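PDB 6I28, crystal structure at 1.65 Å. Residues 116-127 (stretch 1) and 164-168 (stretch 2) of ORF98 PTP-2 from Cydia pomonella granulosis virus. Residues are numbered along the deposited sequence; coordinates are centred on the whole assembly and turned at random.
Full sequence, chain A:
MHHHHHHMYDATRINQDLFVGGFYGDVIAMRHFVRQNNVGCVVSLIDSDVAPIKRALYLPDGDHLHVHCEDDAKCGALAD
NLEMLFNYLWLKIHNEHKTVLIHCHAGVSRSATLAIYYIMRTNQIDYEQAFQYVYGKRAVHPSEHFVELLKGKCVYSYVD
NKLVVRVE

Stretch 1 116-127: IYYIMRTNQIDY
Stretch 2, residues 164-168: VVRVE

A strand close to the chain's C-terminus lies across the last turns of a helix and the loop leaving it. Residues 116-123 are helical; Gln124 breaks the helix with phi/psi 51/60, Ile125 (-131/158) and Asp126 (-82/177) run extended, and Tyr127 is helical again. Strand 164-167 passes with its axis 7.8 Å from the first helix axis at closest, the N-to-C directions 124° apart. Register is set by Arg121 CA to Val167 CA at 5.3 Å and Asp126 CA to Val165 CA at 7.0 Å.

Val164 (-103/133) makes no contact with stretch 1. Val165 (-90/137, chi1 p) points toward the loop, its CG1 4.0 Å from Gln124 O and its CG2 4.4 Å from Asp126 CB. Its carbonyl is tied in by water 1, which donates to Val165 O (2.8 Å) and to Gln124 OE1 (2.9 Å).

Arg166 (-122/131; chi1 m, chi2 t, chi3 -94°, chi4 -66°) points away overall, in alternation with Val165 and Val167, yet Gln124 OE1 lies 3.4 Å from its CA and 4.1 Å from its CB.

Val167 (-101/119, chi1 t) is the apolar plug, with the largest covered area. CG1 sits 3.8 Å from Arg121 CA and 4.0 Å from Met120 CB, while CG2 lies 3.2 Å from Ile125 O. Gln124, folded m, m with chi3 -59°, reads its backbone like a neighbouring strand: Val167 N donates to Gln124 OE1 and Gln124 NE2 donates to Val167 O, both at 2.9 Å. NE2 also donates to Arg121 O (3.1 Å), so the amide links strand to helix end.

Glu168 (chi1 m, chi2 t) turns its side chain away and offers its terminal carboxylate instead. Tyr117 (chi1 t, chi2 59°) donates from OH to Glu168 OXT in a very short 2.5 Å bond. Arg121, extended with chi1 to chi3 all t, donates from NH1 to Tyr117 OH (3.0 Å), steadying that hydroxyl; Arg121 NH1 lies 4.2 Å from Glu168 OXT, adding charge attraction without a salt bridge.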

# COMPACT_ATOMS: atom_id res chain seq x y z
N ILE A 116 -4.75 0.26 -2.51
CA ILE A 116 -5.89 0.20 -3.43
C ILE A 116 -5.61 -0.85 -4.48
O ILE A 116 -6.49 -1.63 -4.83
CB ILE A 116 -6.16 1.59 -4.04
CG1 ILE A 116 -6.73 2.58 -3.02
CG2 ILE A 116 -7.11 1.49 -5.28
CD1 ILE A 116 -7.00 4.02 -3.52
N TYR A 117 -4.37 -0.92 -4.97
CA TYR A 117 -4.04 -1.87 -6.01
C TYR A 117 -4.10 -3.30 -5.49
O TYR A 117 -4.62 -4.21 -6.16
CB TYR A 117 -2.64 -1.60 -6.55
CG TYR A 117 -2.22 -2.61 -7.62
CD1 TYR A 117 -2.92 -2.77 -8.76
CD2 TYR A 117 -1.11 -3.40 -7.45
CE1 TYR A 117 -2.54 -3.69 -9.76
CE2 TYR A 117 -0.69 -4.33 -8.39
CZ TYR A 117 -1.40 -4.49 -9.55
OH TYR A 117 -1.03 -5.40 -10.53
N TYR A 118 -3.56 -3.53 -4.28
CA TYR A 118 -3.73 -4.83 -3.67
C TYR A 118 -5.17 -5.25 -3.57
O TYR A 118 -5.49 -6.40 -3.89
CB TYR A 118 -3.05 -4.88 -2.30
CG TYR A 118 -3.11 -6.24 -1.69
CD1 TYR A 118 -2.17 -7.18 -2.08
CD2 TYR A 118 -4.11 -6.63 -0.80
CE1 TYR A 118 -2.19 -8.44 -1.59
CE2 TYR A 118 -4.09 -7.95 -0.26
CZ TYR A 118 -3.14 -8.84 -0.70
OH TYR A 118 -3.07 -10.15 -0.26
N ILE A 119 -6.10 -4.32 -3.25
CA ILE A 119 -7.51 -4.69 -3.15
C ILE A 119 -8.14 -4.88 -4.53
O ILE A 119 -8.93 -5.81 -4.72
CB ILE A 119 -8.20 -3.59 -2.30
CG1 ILE A 119 -7.73 -3.70 -0.82
CG2 ILE A 119 -9.74 -3.66 -2.40
CD1 ILE A 119 -8.32 -2.67 0.08
N MET A 120 -7.79 -4.03 -5.51
CA MET A 120 -8.23 -4.21 -6.88
C MET A 120 -7.85 -5.58 -7.41
O MET A 120 -8.69 -6.29 -7.96
CB MET A 120 -7.62 -3.14 -7.79
CG MET A 120 -8.01 -1.74 -7.53
SD MET A 120 -7.06 -0.58 -8.50
CE MET A 120 -7.28 -1.23 -10.15
N ARG A 121 -6.64 -6.02 -7.13
CA ARG A 121 -6.18 -7.22 -7.79
C ARG A 121 -6.57 -8.50 -7.06
O ARG A 121 -6.89 -9.51 -7.70
CB ARG A 121 -4.64 -7.16 -7.92
CG ARG A 121 -4.05 -8.39 -8.55
CD ARG A 121 -2.64 -8.10 -9.05
NE ARG A 121 -1.83 -9.30 -9.26
CZ ARG A 121 -0.58 -9.28 -9.75
NH1 ARG A 121 -0.01 -8.14 -10.10
NH2 ARG A 121 0.10 -10.40 -9.89
N THR A 122 -6.61 -8.49 -5.74
CA THR A 122 -7.07 -9.66 -5.01
C THR A 122 -8.58 -9.84 -5.12
O THR A 122 -9.09 -10.97 -5.06
CB THR A 122 -6.65 -9.60 -3.52
OG1 THR A 122 -7.16 -8.44 -2.84
CG2 THR A 122 -5.08 -9.70 -3.36
N ASN A 123 -9.32 -8.76 -5.33
CA ASN A 123 -10.77 -8.86 -5.46
C ASN A 123 -11.23 -8.79 -6.90
O ASN A 123 -12.39 -9.08 -7.17
CB ASN A 123 -11.43 -7.75 -4.65
CG ASN A 123 -11.34 -8.02 -3.16
OD1 ASN A 123 -12.12 -8.77 -2.61
ND2 ASN A 123 -10.36 -7.43 -2.53
N GLN A 124 -10.34 -8.47 -7.84
CA GLN A 124 -10.68 -8.26 -9.23
C GLN A 124 -11.84 -7.27 -9.32
O GLN A 124 -12.93 -7.58 -9.81
CB GLN A 124 -11.01 -9.57 -9.94
CG GLN A 124 -9.80 -10.42 -10.09
CD GLN A 124 -8.84 -9.85 -11.10
OE1 GLN A 124 -9.19 -9.66 -12.26
NE2 GLN A 124 -7.62 -9.59 -10.67
N ILE A 125 -11.58 -6.07 -8.81
CA ILE A 125 -12.53 -4.96 -8.86
C ILE A 125 -11.79 -3.72 -9.37
O ILE A 125 -10.58 -3.62 -9.28
CB ILE A 125 -13.22 -4.66 -7.50
CG1 ILE A 125 -12.22 -4.20 -6.44
CG2 ILE A 125 -13.90 -5.89 -6.96
CD1 ILE A 125 -12.85 -3.96 -5.01
N ASP A 126 -12.54 -2.77 -9.93
CA ASP A 126 -11.88 -1.65 -10.60
C ASP A 126 -11.43 -0.58 -9.61
O ASP A 126 -11.69 -0.66 -8.40
CB ASP A 126 -12.81 -1.03 -11.64
CG ASP A 126 -14.02 -0.38 -11.04
OD1 ASP A 126 -14.19 -0.29 -9.80
OD2 ASP A 126 -14.83 0.07 -11.83
N TYR A 127 -10.76 0.45 -10.12
CA TYR A 127 -10.19 1.46 -9.24
C TYR A 127 -11.25 2.16 -8.40
O TYR A 127 -11.09 2.30 -7.19
CB TYR A 127 -9.41 2.49 -10.02
CG TYR A 127 -9.02 3.68 -9.17
CD1 TYR A 127 -7.92 3.61 -8.34
CD2 TYR A 127 -9.75 4.87 -9.18
CE1 TYR A 127 -7.55 4.66 -7.55
CE2 TYR A 127 -9.34 5.96 -8.36
CZ TYR A 127 -8.25 5.83 -7.56
OH TYR A 127 -7.83 6.86 -6.74
N VAL A 164 -16.53 -7.31 -18.74
CA VAL A 164 -15.97 -7.91 -17.53
C VAL A 164 -14.64 -7.23 -17.29
O VAL A 164 -13.87 -7.06 -18.23
CB VAL A 164 -15.76 -9.42 -17.70
CG1 VAL A 164 -14.91 -10.02 -16.52
CG2 VAL A 164 -17.05 -10.17 -17.82
N VAL A 165 -14.40 -6.82 -16.11
CA VAL A 165 -13.11 -6.22 -15.75
C VAL A 165 -12.15 -7.30 -15.29
O VAL A 165 -12.52 -8.23 -14.56
CB VAL A 165 -13.30 -5.13 -14.67
CG1 VAL A 165 -13.68 -5.76 -13.33
CG2 VAL A 165 -12.06 -4.29 -14.54
N ARG A 166 -10.90 -7.19 -15.75
CA ARG A 166 -9.81 -7.99 -15.21
C ARG A 166 -8.75 -7.03 -14.70
O ARG A 166 -8.35 -6.11 -15.41
CB ARG A 166 -9.17 -8.92 -16.25
CG ARG A 166 -9.83 -10.32 -16.31
CD ARG A 166 -9.21 -11.23 -17.36
NE ARG A 166 -9.95 -11.17 -18.63
CZ ARG A 166 -11.21 -11.58 -18.81
NH1 ARG A 166 -11.91 -12.13 -17.81
NH2 ARG A 166 -11.78 -11.47 -20.01
N VAL A 167 -8.27 -7.25 -13.48
CA VAL A 167 -7.19 -6.44 -12.95
C VAL A 167 -5.89 -7.21 -13.08
O VAL A 167 -5.73 -8.27 -12.46
CB VAL A 167 -7.44 -6.05 -11.48
CG1 VAL A 167 -6.34 -5.19 -10.99
CG2 VAL A 167 -8.75 -5.26 -11.40
N GLU A 168 -4.97 -6.63 -13.83
CA GLU A 168 -3.65 -7.19 -14.05
C GLU A 168 -2.65 -6.74 -12.99
O GLU A 168 -1.59 -7.31 -12.94
CB GLU A 168 -3.13 -6.79 -15.43
CG GLU A 168 -4.05 -7.21 -16.58
CD GLU A 168 -3.51 -6.88 -18.00
OE1 GLU A 168 -3.73 -7.68 -18.94
OE2 GLU A 168 -2.89 -5.82 -18.18
OXT GLU A 168 -2.83 -5.81 -12.21
O HOH W 1 -11.66 -10.59 -13.35